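Local atomic coordinates of M152 protein (Murid herpesvirus 1, PDB entry 4G59), a protein that probably acts as an MHC class I-like immune-evasion glycoprotein of the virus, diverting host ligands of the NKG2D receptor and class I molecules from the infected cell surface. Residues Y4-I17 with S254-E266. Numbering follows the deposited sequence.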
loop_
_atom_site.group_PDB
_atom_site.type_symbol
_atom_site.label_atom_id
_atom_site.label_comp_id
_atom_site.label_asym_id
_atom_site.label_seq_id
_atom_site.Cartn_x
_atom_site.Cartn_y
_atom_site.Cartn_z
ATOM N N TYR B 4 -26.808 6.918 14.743
ATOM C CA TYR B 4 -25.967 7.494 15.787
ATOM C C TYR B 4 -25.119 8.628 15.217
ATOM O O TYR B 4 -24.844 9.624 15.901
ATOM C CB TYR B 4 -25.088 6.400 16.419
ATOM C CG TYR B 4 -24.204 5.661 15.439
ATOM C CD1 TYR B 4 -22.834 5.891 15.404
ATOM C CD2 TYR B 4 -24.735 4.736 14.551
ATOM C CE1 TYR B 4 -22.012 5.227 14.504
ATOM C CE2 TYR B 4 -23.920 4.060 13.639
ATOM C CZ TYR B 4 -22.554 4.314 13.620
ATOM O OH TYR B 4 -21.734 3.663 12.721
ATOM N N MET B 5 -24.723 8.455 13.953
ATOM C CA MET B 5 -23.948 9.446 13.199
ATOM C C MET B 5 -24.842 10.163 12.214
ATOM O O MET B 5 -25.896 9.647 11.839
ATOM C CB MET B 5 -22.846 8.757 12.397
ATOM C CG MET B 5 -23.357 7.675 11.475
ATOM S SD MET B 5 -22.250 7.073 10.173
ATOM C CE MET B 5 -23.531 6.301 9.165
ATOM N N ASP B 6 -24.440 11.355 11.789
ATOM C CA ASP B 6 -25.115 11.930 10.627
ATOM C C ASP B 6 -24.164 12.196 9.461
ATOM O O ASP B 6 -23.015 12.625 9.642
ATOM C CB ASP B 6 -26.030 13.125 10.960
ATOM C CG ASP B 6 -25.272 14.336 11.433
ATOM O OD1 ASP B 6 -24.958 15.224 10.610
ATOM O OD2 ASP B 6 -25.005 14.408 12.643
ATOM N N VAL B 7 -24.664 11.886 8.270
ATOM C CA VAL B 7 -23.927 12.022 7.026
ATOM C C VAL B 7 -24.612 13.097 6.194
ATOM O O VAL B 7 -25.753 12.911 5.744
ATOM C CB VAL B 7 -23.941 10.688 6.248
ATOM C CG1 VAL B 7 -23.203 10.818 4.920
ATOM C CG2 VAL B 7 -23.336 9.577 7.097
ATOM N N ARG B 8 -23.930 14.224 6.007
ATOM C CA ARG B 8 -24.432 15.301 5.159
ATOM C C ARG B 8 -23.716 15.238 3.812
ATOM O O ARG B 8 -22.482 15.124 3.746
ATOM C CB ARG B 8 -24.216 16.669 5.817
ATOM C CG ARG B 8 -25.071 16.927 7.054
ATOM C CD ARG B 8 -24.759 18.279 7.709
ATOM N NE ARG B 8 -23.632 18.228 8.648
ATOM C CZ ARG B 8 -22.481 18.880 8.491
ATOM N NH1 ARG B 8 -22.279 19.650 7.433
ATOM N NH2 ARG B 8 -21.521 18.765 9.399
ATOM N N ILE B 9 -24.482 15.317 2.735
ATOM C CA ILE B 9 -23.894 15.233 1.410
ATOM C C ILE B 9 -23.950 16.574 0.682
ATOM O O ILE B 9 -25.005 17.190 0.603
ATOM C CB ILE B 9 -24.564 14.124 0.605
ATOM C CG1 ILE B 9 -24.246 12.795 1.266
ATOM C CG2 ILE B 9 -24.076 14.129 -0.845
ATOM C CD1 ILE B 9 -25.108 11.653 0.798
ATOM N N PHE B 10 -22.814 17.027 0.163
ATOM C CA PHE B 10 -22.751 18.326 -0.496
ATOM C C PHE B 10 -22.401 18.151 -1.962
ATOM O O PHE B 10 -21.366 17.588 -2.305
ATOM C CB PHE B 10 -21.737 19.245 0.201
ATOM C CG PHE B 10 -22.032 19.463 1.663
ATOM C CD1 PHE B 10 -22.901 20.473 2.071
ATOM C CD2 PHE B 10 -21.469 18.646 2.631
ATOM C CE1 PHE B 10 -23.189 20.667 3.428
ATOM C CE2 PHE B 10 -21.748 18.843 3.981
ATOM C CZ PHE B 10 -22.610 19.855 4.373
ATOM N N GLU B 11 -23.292 18.603 -2.824
ATOM C CA GLU B 11 -23.061 18.523 -4.247
ATOM C C GLU B 11 -23.204 19.908 -4.820
ATOM O O GLU B 11 -24.184 20.581 -4.566
ATOM C CB GLU B 11 -24.074 17.583 -4.891
ATOM C CG GLU B 11 -24.197 16.260 -4.181
ATOM C CD GLU B 11 -25.488 15.548 -4.474
ATOM O OE1 GLU B 11 -25.465 14.533 -5.192
ATOM O OE2 GLU B 11 -26.528 15.988 -3.959
ATOM N N ASP B 12 -22.233 20.339 -5.604
ATOM C CA ASP B 12 -22.361 21.623 -6.254
ATOM C C ASP B 12 -22.611 21.347 -7.715
ATOM O O ASP B 12 -23.750 21.339 -8.162
ATOM C CB ASP B 12 -21.091 22.453 -6.087
ATOM C CG ASP B 12 -21.159 23.775 -6.824
ATOM O OD1 ASP B 12 -22.278 24.272 -7.050
ATOM O OD2 ASP B 12 -20.096 24.321 -7.174
ATOM N N GLU B 13 -21.543 21.094 -8.452
ATOM C CA GLU B 13 -21.662 20.773 -9.856
ATOM C C GLU B 13 -20.904 19.486 -10.103
ATOM O O GLU B 13 -19.744 19.383 -9.732
ATOM C CB GLU B 13 -21.080 21.913 -10.694
ATOM C CG GLU B 13 -21.928 22.304 -11.884
ATOM C CD GLU B 13 -21.494 23.599 -12.537
ATOM O OE1 GLU B 13 -20.363 24.049 -12.297
ATOM O OE2 GLU B 13 -22.292 24.172 -13.297
ATOM N N ARG B 14 -21.534 18.506 -10.733
ATOM C CA ARG B 14 -20.813 17.275 -11.056
ATOM C C ARG B 14 -19.615 17.573 -11.958
ATOM O O ARG B 14 -19.750 18.288 -12.958
ATOM C CB ARG B 14 -21.731 16.229 -11.705
ATOM C CG ARG B 14 -22.503 15.358 -10.713
ATOM C CD ARG B 14 -21.580 14.496 -9.835
ATOM N NE ARG B 14 -22.300 13.947 -8.683
ATOM C CZ ARG B 14 -22.678 12.678 -8.560
ATOM N NH1 ARG B 14 -22.386 11.796 -9.504
ATOM N NH2 ARG B 14 -23.334 12.280 -7.483
ATOM N N VAL B 15 -18.443 17.052 -11.591
ATOM C CA VAL B 15 -17.249 17.174 -12.430
ATOM C C VAL B 15 -17.111 15.962 -13.346
ATOM O O VAL B 15 -17.136 14.815 -12.892
ATOM C CB VAL B 15 -15.973 17.302 -11.600
ATOM C CG1 VAL B 15 -14.768 17.459 -12.518
ATOM C CG2 VAL B 15 -16.066 18.470 -10.612
ATOM N N ASP B 16 -16.991 16.210 -14.642
ATOM C CA ASP B 16 -16.785 15.131 -15.590
ATOM C C ASP B 16 -15.289 14.845 -15.668
ATOM O O ASP B 16 -14.528 15.645 -16.187
ATOM C CB ASP B 16 -17.319 15.526 -16.964
ATOM C CG ASP B 16 -17.130 14.432 -18.006
ATOM O OD1 ASP B 16 -17.067 13.226 -17.641
ATOM O OD2 ASP B 16 -17.062 14.790 -19.197
ATOM N N ILE B 17 -14.874 13.698 -15.152
ATOM C CA ILE B 17 -13.457 13.363 -15.076
ATOM C C ILE B 17 -12.953 12.553 -16.262
ATOM O O ILE B 17 -11.817 12.111 -16.259
ATOM C CB ILE B 17 -13.190 12.530 -13.842
ATOM C CG1 ILE B 17 -14.086 11.294 -13.869
ATOM C CG2 ILE B 17 -13.460 13.352 -12.577
ATOM C CD1 ILE B 17 -13.640 10.243 -12.929
ATOM N N SER B 254 -14.911 13.546 -3.429
ATOM C CA SER B 254 -14.836 12.791 -4.671
ATOM C C SER B 254 -14.447 13.718 -5.812
ATOM O O SER B 254 -14.868 14.876 -5.850
ATOM C CB SER B 254 -16.198 12.176 -4.966
ATOM O OG SER B 254 -16.267 11.739 -6.309
ATOM N N PRO B 255 -13.621 13.221 -6.739
ATOM C CA PRO B 255 -13.205 14.088 -7.844
ATOM C C PRO B 255 -14.406 14.502 -8.692
ATOM O O PRO B 255 -14.308 15.479 -9.427
ATOM C CB PRO B 255 -12.263 13.192 -8.675
ATOM C CG PRO B 255 -11.907 12.033 -7.782
ATOM C CD PRO B 255 -12.986 11.885 -6.771
ATOM N N THR B 256 -15.519 13.778 -8.592
ATOM C CA THR B 256 -16.707 14.151 -9.357
ATOM C C THR B 256 -17.450 15.343 -8.758
ATOM O O THR B 256 -18.439 15.807 -9.330
ATOM C CB THR B 256 -17.657 12.985 -9.543
ATOM O OG1 THR B 256 -18.120 12.555 -8.260
ATOM C CG2 THR B 256 -16.945 11.863 -10.219
ATOM N N GLY B 257 -16.985 15.841 -7.617
ATOM C CA GLY B 257 -17.442 17.142 -7.155
ATOM C C GLY B 257 -18.371 17.177 -5.964
ATOM O O GLY B 257 -18.760 18.247 -5.503
ATOM N N TRP B 258 -18.733 16.012 -5.458
ATOM C CA TRP B 258 -19.472 15.944 -4.219
ATOM C C TRP B 258 -18.539 15.657 -3.042
ATOM O O TRP B 258 -17.443 15.128 -3.236
ATOM C CB TRP B 258 -20.557 14.879 -4.327
ATOM C CG TRP B 258 -20.047 13.472 -4.493
ATOM C CD1 TRP B 258 -19.902 12.782 -5.667
ATOM C CD2 TRP B 258 -19.650 12.571 -3.441
ATOM N NE1 TRP B 258 -19.439 11.513 -5.404
ATOM C CE2 TRP B 258 -19.282 11.356 -4.050
ATOM C CE3 TRP B 258 -19.581 12.678 -2.047
ATOM C CZ2 TRP B 258 -18.836 10.252 -3.309
ATOM C CZ3 TRP B 258 -19.139 11.581 -1.309
ATOM C CH2 TRP B 258 -18.775 10.384 -1.942
ATOM N N TYR B 259 -18.957 16.022 -1.826
ATOM C CA TYR B 259 -18.259 15.571 -0.630
ATOM C C TYR B 259 -19.258 15.305 0.470
ATOM O O TYR B 259 -20.347 15.889 0.472
ATOM C CB TYR B 259 -17.180 16.558 -0.185
ATOM C CG TYR B 259 -17.672 17.907 0.276
ATOM C CD1 TYR B 259 -17.934 18.153 1.621
ATOM C CD2 TYR B 259 -17.842 18.950 -0.626
ATOM C CE1 TYR B 259 -18.363 19.400 2.050
ATOM C CE2 TYR B 259 -18.276 20.197 -0.205
ATOM C CZ TYR B 259 -18.535 20.415 1.130
ATOM O OH TYR B 259 -18.965 21.655 1.536
ATOM N N ALA B 260 -18.901 14.415 1.399
ATOM C CA ALA B 260 -19.784 14.084 2.509
ATOM C C ALA B 260 -19.077 14.329 3.830
ATOM O O ALA B 260 -17.879 14.063 3.968
ATOM C CB ALA B 260 -20.235 12.643 2.421
ATOM N N THR B 261 -19.812 14.842 4.810
ATOM C CA THR B 261 -19.251 14.973 6.145
ATOM C C THR B 261 -19.842 13.831 6.953
ATOM O O THR B 261 -21.039 13.505 6.800
ATOM C CB THR B 261 -19.597 16.324 6.794
ATOM O OG1 THR B 261 -21.019 16.459 6.844
ATOM C CG2 THR B 261 -19.051 17.466 5.974
ATOM N N VAL B 262 -19.004 13.206 7.783
ATOM C CA VAL B 262 -19.470 12.114 8.622
ATOM C C VAL B 262 -19.022 12.453 10.023
ATOM O O VAL B 262 -17.838 12.724 10.244
ATOM C CB VAL B 262 -18.860 10.760 8.225
ATOM C CG1 VAL B 262 -19.632 9.637 8.877
ATOM C CG2 VAL B 262 -18.834 10.575 6.712
ATOM N N LYS B 263 -19.962 12.447 10.967
ATOM C CA LYS B 263 -19.641 12.802 12.344
ATOM C C LYS B 263 -20.733 12.331 13.274
ATOM O O LYS B 263 -21.737 11.802 12.806
ATOM C CB LYS B 263 -19.495 14.306 12.466
ATOM C CG LYS B 263 -20.780 15.027 12.229
ATOM C CD LYS B 263 -20.621 16.470 12.626
ATOM C CE LYS B 263 -21.978 17.147 12.620
ATOM N NZ LYS B 263 -22.978 16.562 13.578
ATOM N N TYR B 264 -20.541 12.496 14.581
ATOM C CA TYR B 264 -21.580 12.146 15.553
ATOM C C TYR B 264 -22.461 13.370 15.893
ATOM O O TYR B 264 -21.963 14.503 15.968
ATOM C CB TYR B 264 -20.949 11.623 16.850
ATOM C CG TYR B 264 -20.159 10.330 16.767
ATOM C CD1 TYR B 264 -18.776 10.335 16.914
ATOM C CD2 TYR B 264 -20.799 9.101 16.604
ATOM C CE1 TYR B 264 -18.040 9.151 16.867
ATOM C CE2 TYR B 264 -20.077 7.907 16.554
ATOM C CZ TYR B 264 -18.694 7.941 16.687
ATOM O OH TYR B 264 -17.970 6.758 16.645
ATOM N N SER B 265 -23.758 13.153 16.100
ATOM C CA SER B 265 -24.607 14.217 16.661
ATOM C C SER B 265 -25.581 13.674 17.690
ATOM O O SER B 265 -25.817 12.464 17.727
ATOM C CB SER B 265 -25.365 14.993 15.577
ATOM O OG SER B 265 -24.561 16.003 14.990
ATOM N N GLU B 266 -26.130 14.595 18.492
ATOM C CA GLU B 266 -27.032 14.343 19.632
ATOM C C GLU B 266 -27.242 12.881 20.054
ATOM O O GLU B 266 -28.372 12.403 20.198
ATOM C CB GLU B 266 -28.379 15.058 19.412
ATOM C CG GLU B 266 -29.289 15.263 20.724
ATOM C CD GLU B 266 -30.654 15.750 20.309
ATOM O OE1 GLU B 266 -30.735 16.263 19.145
ATOM O OE2 GLU B 266 -31.648 15.622 21.089
HETATM O O HOH W 1 -22.093 15.427 8.855
#
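Y4 and Y264 meet edge to edge, Y4 CD1 3.6 Å from Y264 CE2, each of these atoms near the plane of the other ring; their hydroxyls bond onward to L188 N and S190 OG of strand 185-191. The extended M5 chain runs beside V262, SD 3.9 Å from CG1. D6 N donates to K263 O at 2.9 Å, and its carboxylate pairs with the K263 ammonium, whose position is less certain. V7 and I9 point to the opposite face from D6, where they pack on V262 and A260. R8 lays its guanidinium over the T261 hydroxyl, CZ 3.3 Å from OG1 without a hydrogen bond, while K263 CE lies at the guanidinium edge. These pairs add N-terminal strand 5-11, ahead of the MHC-like platform, antiparallel to the last strand, 258-264, at the edge of a four-stranded sheet of the probably immunoglobulin-like domain, facing strand 185-191 of the second sheet. At F10 the backbone bonds run both ways with Y259, F10 N reaching Y259 O at 2.7 Å. Y259 holds CG between its backbone N and carbonyl carbon (chi1 65°), bringing its ring face under F10 CB, 3.7 Å from the centroid; the two rings, 23° from parallel, barely overlap. R14 spreads one guanidinium face over W258 CD1, and D179 gathers R14 NH1, T256 OG1 and W258 NE1. V15 N donates a nearly straight bond to T256 O in the type I turn S254-G257, approaching 49° out of the carbonyl plane. I17 CG2 rests on P255 CB, 4.1 Å away, and its side chain touches C172 and V176 of helix 161-178.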